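Local coordinates for protein 6-carboxyhexanoate--coa ligase (Bacillus subtilis, PDB 5FLG) that belongs to the 6-carboxyhexanoate--CoA ligase family and binds pimelic acid, phosphoaminophosphonic acid-adenylate ester and magnesium in adjoining pockets, at residues 79-90 with 210-220; 171-179 with 197-206. All coordinates share one frame; numbering follows the deposited sequence.

Contact 1: 79-90 with 210-220; sequences LPVHTNEVSCPE and MGYQRITAMKE. With PML (pimelic acid), chain C.
Strand 81-84 runs parallel to strand 211-215, their axes crossing at 21°, and pairs Val81 with Tyr212 through Asn84 with Ile215. This is the edge of a mixed sheet, strand 81-84 being outermost within the chain. A ladder of backbone bonds alternates between the strands, from Tyr212 N to Pro80 O through to Thr216 N to Asn84 O. Val81, Thr83, Tyr212 and Arg214 point to the sheet face covered by helix 170-184, where Val81 CG2 packs beside the Tyr212 ring. Arg214 extends to CD and then bends at chi3 (68°), which brings the edge of its guanidinium to pimelic acid. Arg214 NE donates to pimelic acid O11 at 3.0 Å and NH2 to O12 at 3.2 Å, a two-pronged grip on one carboxylate. Arg214 NH1 donates within the guanidinium plane to Thr83 OG1 at 3.0 Å, so strand 81-84 supplies a second-shell hold on the group's rotation. Tyr212 OH adds another bond to pimelic acid O11, at 2.7 Å. On the opposite face, Asn84 ND2 gives one hydrogen to Gln213 OE1 (2.9 Å, 171° at the hydrogen) and another to Arg214 O at 3.0 Å, from above that carbonyl's plane. The Gln213 oxygen also lies at the edge of the His82 ring, while Gln213 NE2 binds Met210 O. Beyond the strands, Thr216 OG1 accepts from Val86 N at 3.1 Å, and Val86 CG2 rests against Ala217. Where helix 89-102 begins, the Pro89 ring lies against the Met218-Lys219 backbone, its CG 3.5 Å from Lys219 O.

Contact 2: 171-179 with 197-206; sequences RIKEALALA and DPDYITGYVA. With MG (magnesium ion), chain F; PML (pimelic acid), chain C; ANP (phosphoaminophosphonic acid-adenylate ester), chain D.
Asp197 OD2 lies at the edge of the Arg171 guanidinium, near its plane: Arg171 NH2 donates at 2.6 Å to the anti lone pair of Asp197 OD2. The same NH2 of Arg171 makes a longer salt bridge to Asp199 OD1 at 3.6 Å, an oxygen that Ser55 also binds. Asp197 uses its other oxygen, OD1, on the magnesium ion at 2.2 Å, and Asp196, two oxygens of phosphoaminophosphonic acid-adenylate ester (ANP) and a water complete the ligands in the model. One carboxylate thus joins the metal to the arginine. Arg171 is stretched from CG to NE, which lays it over Tyr200. Arg171 CD sits 3.5 Å from the centroid of the Tyr200 ring, 6° off the normal, a CH-pi contact, and the guanidinium continues nearly parallel to the ring (11°) above Tyr200 CB. The single N-H of Arg171 NE is shared, going to pimelic acid O72 at 2.9 Å and weakly to Asp197 OD2 at 3.3 Å, neither bond straight. At the far end of pimelic acid, Tyr200 OH hydrogen-bonds to O12, though the very short length is doubtful. Further along, Ala175 CB and Ala179 CB press obliquely on the Tyr204 ring, whose OH is bonded to Arg228. The 171-179 part of helix 170-184 runs roughly along 203-206, their axes 20° apart, with Tyr212 of strand 211-215 and Glu191 of strand 188-194 packed alongside.

Overall arrangement
The centres of contacts 1 and 2 lie about 10 Å apart, and both contacts reach one mixed sheet, in which strands 203-207 and 211-215 are antiparallel neighbours. Along the chain, 79-90 comes first, then both segments of contact 2, and last 210-220, so contact 2 falls entirely within the span that contact 1 brings together. Lys219 NZ probably bonds to Asp197 O and Met218 N to Ile201 O, tying the loops together. Helix 170-184 covers the sheet at both contacts. Pimelic acid lies between them: contact 1 holds one carboxylate, while contact 2 reaches both ends and adds the magnesium ion and ANP.

Contact 1: 79-90 with 210-220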
loop_
_atom_site.group_PDB
_atom_site.type_symbol
_atom_site.label_atom_id
_atom_site.label_comp_id
_atom_site.label_asym_id
_atom_site.label_seq_id
_atom_site.Cartn_x
_atom_site.Cartn_y
_atom_site.Cartn_z
ATOM N N LEU A 79 -8.577 -15.098 24.761
ATOM C CA LEU A 79 -8.918 -14.875 26.154
ATOM C C LEU A 79 -10.349 -15.290 26.409
ATOM O O LEU A 79 -11.223 -15.038 25.586
ATOM C CB LEU A 79 -8.739 -13.397 26.511
ATOM C CG LEU A 79 -7.317 -12.843 26.424
ATOM C CD1 LEU A 79 -7.359 -11.329 26.487
ATOM C CD2 LEU A 79 -6.401 -13.405 27.509
ATOM N N PRO A 80 -10.610 -15.799 27.620
ATOM C CA PRO A 80 -11.963 -15.831 28.191
ATOM C C PRO A 80 -12.640 -14.470 28.256
ATOM O O PRO A 80 -12.000 -13.464 28.570
ATOM C CB PRO A 80 -11.756 -16.384 29.591
ATOM C CG PRO A 80 -10.305 -16.162 29.903
ATOM C CD PRO A 80 -9.545 -16.042 28.615
ATOM N N VAL A 81 -13.884 -14.412 27.766
ATOM C CA VAL A 81 -14.617 -13.179 27.682
ATOM C C VAL A 81 -15.692 -13.081 28.763
ATOM O O VAL A 81 -16.363 -14.047 29.075
ATOM C CB VAL A 81 -15.299 -13.093 26.316
ATOM C CG1 VAL A 81 -16.263 -11.931 26.267
ATOM C CG2 VAL A 81 -14.238 -12.979 25.245
ATOM N N HIS A 82 -15.888 -11.882 29.285
ATOM C CA HIS A 82 -17.022 -11.572 30.143
ATOM C C HIS A 82 -17.566 -10.183 29.755
ATOM O O HIS A 82 -16.798 -9.254 29.452
ATOM C CB HIS A 82 -16.595 -11.579 31.620
ATOM C CG HIS A 82 -17.723 -11.287 32.565
ATOM N ND1 HIS A 82 -18.881 -12.036 32.596
ATOM C CD2 HIS A 82 -17.926 -10.252 33.413
ATOM C CE1 HIS A 82 -19.757 -11.465 33.404
ATOM N NE2 HIS A 82 -19.197 -10.391 33.926
ATOM N N THR A 83 -18.886 -10.099 29.611
ATOM C CA THR A 83 -19.524 -8.863 29.249
ATOM C C THR A 83 -20.108 -8.195 30.478
ATOM O O THR A 83 -20.955 -8.747 31.149
ATOM C CB THR A 83 -20.644 -9.061 28.198
ATOM O OG1 THR A 83 -20.082 -9.624 27.006
ATOM C CG2 THR A 83 -21.267 -7.724 27.868
ATOM N N ASN A 84 -19.611 -7.003 30.787
ATOM C CA ASN A 84 -20.135 -6.223 31.884
ATOM C C ASN A 84 -21.092 -5.212 31.325
ATOM O O ASN A 84 -20.673 -4.237 30.687
ATOM C CB ASN A 84 -19.000 -5.480 32.585
ATOM C CG ASN A 84 -17.928 -6.419 33.094
ATOM O OD1 ASN A 84 -18.094 -7.027 34.130
ATOM N ND2 ASN A 84 -16.880 -6.621 32.301
ATOM N N GLU A 85 -22.357 -5.366 31.678
ATOM C CA GLU A 85 -23.409 -4.447 31.221
ATOM C C GLU A 85 -23.436 -3.271 32.175
ATOM O O GLU A 85 -23.593 -3.446 33.367
ATOM C CB GLU A 85 -24.773 -5.152 31.242
ATOM C CG GLU A 85 -24.775 -6.487 30.527
ATOM C CD GLU A 85 -25.096 -6.351 29.046
ATOM O OE1 GLU A 85 -25.566 -5.271 28.634
ATOM O OE2 GLU A 85 -24.870 -7.313 28.284
ATOM N N VAL A 86 -23.274 -2.075 31.652
ATOM C CA VAL A 86 -23.387 -0.893 32.458
ATOM C C VAL A 86 -24.366 0.057 31.782
ATOM O O VAL A 86 -24.769 -0.166 30.650
ATOM C CB VAL A 86 -22.020 -0.206 32.650
ATOM C CG1 VAL A 86 -21.061 -1.122 33.414
ATOM C CG2 VAL A 86 -21.437 0.170 31.298
ATOM N N SER A 87 -24.786 1.093 32.490
ATOM C CA SER A 87 -25.888 1.931 32.030
ATOM C C SER A 87 -25.424 3.274 31.472
ATOM O O SER A 87 -26.203 3.999 30.849
ATOM C CB SER A 87 -26.820 2.154 33.204
ATOM O OG SER A 87 -27.036 0.924 33.881
ATOM N N CYS A 88 -24.168 3.624 31.715
ATOM C CA CYS A 88 -23.618 4.881 31.192
ATOM C C CYS A 88 -22.089 4.824 31.201
ATOM O O CYS A 88 -21.503 4.010 31.915
ATOM C CB CYS A 88 -24.087 6.066 32.048
ATOM S SG CYS A 88 -23.239 6.194 33.639
ATOM N N PRO A 89 -21.443 5.756 30.498
ATOM C CA PRO A 89 -19.995 5.750 30.353
ATOM C C PRO A 89 -19.255 5.937 31.660
ATOM O O PRO A 89 -18.192 5.371 31.834
ATOM C CB PRO A 89 -19.723 6.922 29.417
ATOM C CG PRO A 89 -21.014 7.137 28.699
ATOM C CD PRO A 89 -22.076 6.796 29.678
ATOM N N GLU A 90 -19.786 6.750 32.561
ATOM C CA GLU A 90 -19.101 7.004 33.832
ATOM C C GLU A 90 -19.089 5.741 34.677
ATOM O O GLU A 90 -18.117 5.464 35.386
ATOM C CB GLU A 90 -19.781 8.140 34.609
ATOM C CG GLU A 90 -19.798 9.477 33.868
ATOM C CD GLU A 90 -20.897 9.590 32.787
ATOM O OE1 GLU A 90 -21.819 8.738 32.697
ATOM O OE2 GLU A 90 -20.828 10.550 31.990
ATOM N N MET A 210 -7.924 -11.525 34.364
ATOM C CA MET A 210 -9.334 -11.253 34.195
ATOM C C MET A 210 -9.831 -11.646 32.801
ATOM O O MET A 210 -11.029 -11.584 32.526
ATOM C CB MET A 210 -9.616 -9.779 34.468
ATOM C CG MET A 210 -8.792 -8.817 33.626
ATOM S SD MET A 210 -9.243 -7.092 33.933
ATOM C CE MET A 210 -7.733 -6.292 33.418
ATOM N N GLY A 211 -8.919 -11.950 31.889
ATOM C CA GLY A 211 -9.277 -12.128 30.487
ATOM C C GLY A 211 -9.730 -10.848 29.780
ATOM O O GLY A 211 -9.200 -9.758 30.022
ATOM N N TYR A 212 -10.750 -10.983 28.941
ATOM C CA TYR A 212 -11.283 -9.874 28.111
ATOM C C TYR A 212 -12.614 -9.419 28.674
ATOM O O TYR A 212 -13.638 -10.107 28.538
ATOM C CB TYR A 212 -11.466 -10.355 26.683
ATOM C CG TYR A 212 -11.926 -9.305 25.652
ATOM C CD1 TYR A 212 -10.995 -8.515 25.001
ATOM C CD2 TYR A 212 -13.194 -9.362 25.118
ATOM C CE1 TYR A 212 -11.342 -7.699 23.952
ATOM C CE2 TYR A 212 -13.590 -8.504 24.083
ATOM C CZ TYR A 212 -12.654 -7.679 23.506
ATOM O OH TYR A 212 -12.991 -6.797 22.528
ATOM N N GLN A 213 -12.582 -8.287 29.370
ATOM C CA GLN A 213 -13.715 -7.801 30.122
ATOM C C GLN A 213 -14.360 -6.689 29.329
ATOM O O GLN A 213 -13.858 -5.577 29.319
ATOM C CB GLN A 213 -13.265 -7.285 31.487
ATOM C CG GLN A 213 -12.762 -8.374 32.424
ATOM C CD GLN A 213 -13.888 -9.143 33.091
ATOM O OE1 GLN A 213 -14.997 -8.630 33.287
ATOM N NE2 GLN A 213 -13.620 -10.393 33.419
ATOM N N ARG A 214 -15.412 -7.017 28.564
ATOM C CA ARG A 214 -16.092 -6.006 27.783
ATOM C C ARG A 214 -16.893 -5.106 28.700
ATOM O O ARG A 214 -17.555 -5.578 29.600
ATOM C CB ARG A 214 -17.054 -6.682 26.781
ATOM C CG ARG A 214 -16.379 -7.701 25.920
ATOM C CD ARG A 214 -17.347 -8.411 24.997
ATOM N NE ARG A 214 -17.868 -7.505 23.997
ATOM C CZ ARG A 214 -19.158 -7.331 23.743
ATOM N NH1 ARG A 214 -20.070 -7.951 24.463
ATOM N NH2 ARG A 214 -19.535 -6.510 22.775
ATOM N N ILE A 215 -16.942 -3.823 28.375
ATOM C CA ILE A 215 -17.710 -2.875 29.114
ATOM C C ILE A 215 -18.612 -2.098 28.134
ATOM O O ILE A 215 -18.129 -1.416 27.229
ATOM C CB ILE A 215 -16.771 -1.915 29.856
ATOM C CG1 ILE A 215 -15.853 -2.712 30.808
ATOM C CG2 ILE A 215 -17.582 -0.890 30.609
ATOM C CD1 ILE A 215 -14.779 -1.892 31.491
ATOM N N THR A 216 -19.928 -2.228 28.291
ATOM C CA THR A 216 -20.828 -1.918 27.171
ATOM C C THR A 216 -21.031 -0.423 26.895
ATOM O O THR A 216 -21.401 -0.051 25.793
ATOM C CB THR A 216 -22.207 -2.557 27.337
ATOM O OG1 THR A 216 -22.825 -2.089 28.550
ATOM C CG2 THR A 216 -22.094 -4.047 27.321
ATOM N N ALA A 217 -20.670 0.429 27.835
ATOM C CA ALA A 217 -20.606 1.846 27.559
ATOM C C ALA A 217 -19.341 2.424 28.164
ATOM O O ALA A 217 -19.180 2.415 29.389
ATOM C CB ALA A 217 -21.826 2.550 28.146
ATOM N N MET A 218 -18.523 3.070 27.330
ATOM C CA MET A 218 -17.235 3.628 27.805
ATOM C C MET A 218 -17.086 5.097 27.404
ATOM O O MET A 218 -16.110 5.769 27.768
ATOM C CB MET A 218 -16.066 2.817 27.241
ATOM C CG MET A 218 -15.900 1.446 27.867
ATOM S SD MET A 218 -15.211 1.558 29.535
ATOM C CE MET A 218 -13.461 1.621 29.198
ATOM N N LYS A 219 -18.019 5.564 26.578
ATOM C CA LYS A 219 -18.056 6.969 26.158
ATOM C C LYS A 219 -19.440 7.242 25.560
ATOM O O LYS A 219 -20.226 6.319 25.419
ATOM C CB LYS A 219 -17.023 7.209 25.079
ATOM C CG LYS A 219 -17.280 6.394 23.820
ATOM C CD LYS A 219 -16.552 7.002 22.633
ATOM C CE LYS A 219 -16.811 6.225 21.362
ATOM N NZ LYS A 219 -16.099 6.874 20.227
ATOM N N GLU A 220 -19.669 8.463 25.083
ATOM C CA GLU A 220 -20.974 8.840 24.534
ATOM C C GLU A 220 -20.996 8.619 23.031
ATOM O O GLU A 220 -19.998 8.829 22.351
ATOM C CB GLU A 220 -21.299 10.310 24.828
ATOM C CG GLU A 220 -21.414 10.659 26.304
ATOM C CD GLU A 220 -22.657 10.103 26.988
ATOM O OE1 GLU A 220 -23.495 9.449 26.338
ATOM O OE2 GLU A 220 -22.784 10.288 28.216
HETATM C C1 PML C . -15.930 -5.263 21.735
HETATM O O11 PML C . -15.638 -6.266 22.465
HETATM O O12 PML C . -17.125 -5.100 21.301
HETATM C C2 PML C . -14.934 -4.089 21.751
HETATM C C3 PML C . -14.414 -3.591 20.412
HETATM C C4 PML C . -14.092 -2.086 20.396
HETATM C C5 PML C . -12.714 -1.732 19.870
HETATM C C6 PML C . -12.699 -0.630 18.814
HETATM C C7 PML C . -13.524 -1.001 17.580
HETATM O O71 PML C . -13.221 -2.032 16.934
HETATM O O72 PML C . -14.407 -0.206 17.172
#

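Contact 2: 171-179 with 197-206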
loop_
_atom_site.group_PDB
_atom_site.type_symbol
_atom_site.label_atom_id
_atom_site.label_comp_id
_atom_site.label_asym_id
_atom_site.label_seq_id
_atom_site.Cartn_x
_atom_site.Cartn_y
_atom_site.Cartn_z
ATOM N N ARG A 171 -15.728 -6.230 14.536
ATOM C CA ARG A 171 -15.086 -5.426 15.566
ATOM C C ARG A 171 -14.557 -6.341 16.688
ATOM O O ARG A 171 -13.485 -6.074 17.272
ATOM C CB ARG A 171 -16.092 -4.428 16.172
ATOM C CG ARG A 171 -16.167 -3.087 15.472
ATOM C CD ARG A 171 -16.866 -2.059 16.347
ATOM N NE ARG A 171 -16.868 -0.706 15.765
ATOM C CZ ARG A 171 -17.908 -0.177 15.130
ATOM N NH1 ARG A 171 -18.982 -0.920 14.915
ATOM N NH2 ARG A 171 -17.868 1.059 14.640
ATOM N N ILE A 172 -15.386 -7.297 17.102
ATOM C CA ILE A 172 -15.056 -8.108 18.286
ATOM C C ILE A 172 -13.975 -9.111 17.922
ATOM O O ILE A 172 -12.959 -9.256 18.637
ATOM C CB ILE A 172 -16.278 -8.830 18.858
ATOM C CG1 ILE A 172 -17.274 -7.824 19.416
ATOM C CG2 ILE A 172 -15.865 -9.839 19.917
ATOM C CD1 ILE A 172 -18.673 -8.392 19.595
ATOM N N LYS A 173 -14.097 -9.671 16.729
ATOM C CA LYS A 173 -13.043 -10.549 16.218
ATOM C C LYS A 173 -11.669 -9.866 16.179
ATOM O O LYS A 173 -10.677 -10.409 16.660
ATOM C CB LYS A 173 -13.373 -11.037 14.842
ATOM C CG LYS A 173 -12.424 -12.119 14.387
ATOM C CD LYS A 173 -12.785 -12.602 12.992
ATOM C CE LYS A 173 -12.807 -11.445 12.016
ATOM N NZ LYS A 173 -12.675 -11.949 10.655
ATOM N N GLU A 174 -11.645 -8.644 15.669
ATOM C CA GLU A 174 -10.423 -7.886 15.578
ATOM C C GLU A 174 -9.883 -7.506 16.946
ATOM O O GLU A 174 -8.728 -7.743 17.231
ATOM C CB GLU A 174 -10.610 -6.652 14.683
ATOM C CG GLU A 174 -10.724 -7.006 13.197
ATOM C CD GLU A 174 -11.451 -5.945 12.332
ATOM O OE1 GLU A 174 -11.801 -4.837 12.810
ATOM O OE2 GLU A 174 -11.673 -6.222 11.144
ATOM N N ALA A 175 -10.751 -7.029 17.827
ATOM C CA ALA A 175 -10.315 -6.563 19.101
ATOM C C ALA A 175 -9.808 -7.724 19.934
ATOM O O ALA A 175 -8.820 -7.591 20.668
ATOM C CB ALA A 175 -11.448 -5.874 19.811
ATOM N N LEU A 176 -10.563 -8.820 19.938
ATOM C CA LEU A 176 -10.190 -9.967 20.759
ATOM C C LEU A 176 -8.910 -10.622 20.226
ATOM O O LEU A 176 -8.077 -11.129 21.006
ATOM C CB LEU A 176 -11.355 -10.948 20.901
ATOM C CG LEU A 176 -11.195 -12.148 21.848
ATOM C CD1 LEU A 176 -10.639 -11.771 23.233
ATOM C CD2 LEU A 176 -12.528 -12.853 21.988
ATOM N N ALA A 177 -8.722 -10.616 18.910
ATOM C CA ALA A 177 -7.468 -11.131 18.367
ATOM C C ALA A 177 -6.293 -10.292 18.844
ATOM O O ALA A 177 -5.231 -10.846 19.248
ATOM C CB ALA A 177 -7.485 -11.172 16.868
ATOM N N LEU A 178 -6.457 -8.966 18.740
ATOM C CA LEU A 178 -5.436 -8.046 19.225
ATOM C C LEU A 178 -5.142 -8.242 20.703
ATOM O O LEU A 178 -3.986 -8.337 21.109
ATOM C CB LEU A 178 -5.857 -6.596 18.956
ATOM C CG LEU A 178 -4.786 -5.542 19.235
ATOM C CD1 LEU A 178 -5.059 -4.273 18.434
ATOM C CD2 LEU A 178 -4.737 -5.233 20.726
ATOM N N ALA A 179 -6.202 -8.192 21.509
ATOM C CA ALA A 179 -6.063 -8.273 22.913
ATOM C C ALA A 179 -5.424 -9.572 23.341
ATOM O O ALA A 179 -4.659 -9.574 24.289
ATOM C CB ALA A 179 -7.364 -8.070 23.635
ATOM N N ASP A 197 -14.522 5.333 17.013
ATOM C CA ASP A 197 -15.710 5.483 16.117
ATOM C C ASP A 197 -16.866 6.231 16.831
ATOM O O ASP A 197 -17.213 5.899 17.960
ATOM C CB ASP A 197 -16.231 4.117 15.697
ATOM C CG ASP A 197 -15.201 3.269 14.935
ATOM O OD1 ASP A 197 -14.058 3.709 14.641
ATOM O OD2 ASP A 197 -15.523 2.084 14.706
ATOM N N PRO A 198 -17.591 7.110 16.107
ATOM C CA PRO A 198 -18.670 7.836 16.774
ATOM C C PRO A 198 -19.870 6.951 17.097
ATOM O O PRO A 198 -20.706 7.308 17.915
ATOM C CB PRO A 198 -19.037 8.938 15.765
ATOM C CG PRO A 198 -18.557 8.430 14.453
ATOM C CD PRO A 198 -17.304 7.655 14.767
ATOM N N ASP A 199 -19.912 5.762 16.540
ATOM C CA ASP A 199 -21.149 4.989 16.565
ATOM C C ASP A 199 -20.904 3.656 17.256
ATOM O O ASP A 199 -21.704 2.735 17.116
ATOM C CB ASP A 199 -21.659 4.755 15.151
ATOM C CG ASP A 199 -20.569 4.222 14.225
ATOM O OD1 ASP A 199 -19.343 4.290 14.558
ATOM O OD2 ASP A 199 -20.949 3.682 13.177
ATOM N N TYR A 200 -19.880 3.601 18.113
ATOM C CA TYR A 200 -19.635 2.382 18.895
ATOM C C TYR A 200 -19.005 2.684 20.245
ATOM O O TYR A 200 -17.903 3.260 20.313
ATOM C CB TYR A 200 -18.741 1.455 18.100
ATOM C CG TYR A 200 -18.774 0.043 18.592
ATOM C CD1 TYR A 200 -19.825 -0.808 18.256
ATOM C CD2 TYR A 200 -17.797 -0.425 19.480
ATOM C CE1 TYR A 200 -19.858 -2.118 18.703
ATOM C CE2 TYR A 200 -17.865 -1.705 20.002
ATOM C CZ TYR A 200 -18.886 -2.549 19.617
ATOM O OH TYR A 200 -18.886 -3.846 20.056
ATOM N N ILE A 201 -19.761 2.419 21.311
ATOM C CA ILE A 201 -19.402 2.899 22.645
ATOM C C ILE A 201 -18.917 1.810 23.601
ATOM O O ILE A 201 -18.522 2.094 24.738
ATOM C CB ILE A 201 -20.565 3.651 23.287
ATOM C CG1 ILE A 201 -21.738 2.705 23.543
ATOM C CG2 ILE A 201 -21.006 4.790 22.391
ATOM C CD1 ILE A 201 -22.775 3.290 24.478
ATOM N N THR A 202 -18.961 0.564 23.146
ATOM C CA THR A 202 -18.378 -0.546 23.909
ATOM C C THR A 202 -16.879 -0.564 23.834
ATOM O O THR A 202 -16.294 -0.185 22.814
ATOM C CB THR A 202 -18.894 -1.883 23.427
ATOM O OG1 THR A 202 -20.316 -1.895 23.540
ATOM C CG2 THR A 202 -18.323 -3.014 24.240
ATOM N N GLY A 203 -16.252 -0.796 24.993
ATOM C CA GLY A 203 -14.809 -0.968 25.054
ATOM C C GLY A 203 -14.471 -2.145 25.941
ATOM O O GLY A 203 -15.314 -3.012 26.174
ATOM N N TYR A 204 -13.228 -2.193 26.449
ATOM C CA TYR A 204 -12.826 -3.309 27.258
ATOM C C TYR A 204 -11.536 -3.021 28.022
ATOM O O TYR A 204 -10.862 -2.026 27.792
ATOM C CB TYR A 204 -12.614 -4.581 26.422
ATOM C CG TYR A 204 -11.403 -4.554 25.470
ATOM C CD1 TYR A 204 -10.142 -4.904 25.909
ATOM C CD2 TYR A 204 -11.548 -4.186 24.130
ATOM C CE1 TYR A 204 -9.071 -4.887 25.078
ATOM C CE2 TYR A 204 -10.486 -4.269 23.258
ATOM C CZ TYR A 204 -9.223 -4.540 23.770
ATOM O OH TYR A 204 -8.128 -4.618 22.942
ATOM N N VAL A 205 -11.340 -3.832 29.044
ATOM C CA VAL A 205 -10.042 -3.960 29.720
ATOM C C VAL A 205 -9.693 -5.438 29.628
ATOM O O VAL A 205 -10.579 -6.299 29.669
ATOM C CB VAL A 205 -10.179 -3.566 31.203
ATOM C CG1 VAL A 205 -8.924 -3.949 31.983
ATOM C CG2 VAL A 205 -10.375 -2.076 31.311
ATOM N N ALA A 206 -8.438 -5.725 29.314
ATOM C CA ALA A 206 -7.989 -7.088 29.160
ATOM C C ALA A 206 -6.754 -7.303 30.028
ATOM O O ALA A 206 -5.899 -6.423 30.153
ATOM C CB ALA A 206 -7.654 -7.368 27.734
HETATM MG MG MG F . -11.895 3.172 14.800
HETATM C C1 PML C . -15.930 -5.263 21.735
HETATM O O11 PML C . -15.638 -6.266 22.465
HETATM O O12 PML C . -17.125 -5.100 21.301
HETATM C C2 PML C . -14.934 -4.089 21.751
HETATM C C3 PML C . -14.414 -3.591 20.412
HETATM C C4 PML C . -14.092 -2.086 20.396
HETATM C C5 PML C . -12.714 -1.732 19.870
HETATM C C6 PML C . -12.699 -0.630 18.814
HETATM C C7 PML C . -13.524 -1.001 17.580
HETATM O O71 PML C . -13.221 -2.032 16.934
HETATM O O72 PML C . -14.407 -0.206 17.172
HETATM P PG ANP D . -11.116 0.823 12.392
HETATM O O1G ANP D . -11.316 0.890 10.903
HETATM O O2G ANP D . -12.172 1.583 13.147
HETATM O O3G ANP D . -10.913 -0.543 12.963
HETATM P PB ANP D . -8.657 1.359 13.971
HETATM O O1B ANP D . -8.414 -0.107 14.023
HETATM O O2B ANP D . -7.580 2.369 13.830
HETATM N N3B ANP D . -9.658 1.691 12.601
HETATM P PA ANP D . -10.353 0.833 16.235
HETATM O O1A ANP D . -11.608 1.433 16.674
HETATM O O2A ANP D . -10.254 -0.581 15.738
HETATM O O3A ANP D . -9.569 1.814 15.229
HETATM O "O5'" ANP D . -9.363 0.978 17.549
HETATM C "C5'" ANP D . -9.512 2.049 18.438
HETATM C "C4'" ANP D . -8.136 2.637 18.760
HETATM O "O4'" ANP D . -7.294 1.592 19.263
HETATM C "C3'" ANP D . -7.450 3.199 17.524
HETATM O "O3'" ANP D . -7.716 4.587 17.364
HETATM C "C2'" ANP D . -5.995 3.006 17.841
HETATM O "O2'" ANP D . -5.577 4.049 18.722
HETATM C "C1'" ANP D . -6.026 1.713 18.605
HETATM N N9 ANP D . -5.757 0.610 17.675
HETATM C C8 ANP D . -6.601 0.070 16.726
HETATM N N7 ANP D . -6.009 -0.990 16.127
HETATM C C5 ANP D . -4.757 -1.100 16.670
HETATM C C6 ANP D . -3.574 -1.956 16.486
HETATM N N6 ANP D . -3.542 -2.932 15.574
HETATM N N1 ANP D . -2.491 -1.747 17.267
HETATM C C2 ANP D . -2.468 -0.758 18.167
HETATM N N3 ANP D . -3.515 0.031 18.458
HETATM C C4 ANP D . -4.613 -0.035 17.667
HETATM O O HOH W 1 -10.374 4.412 13.238
#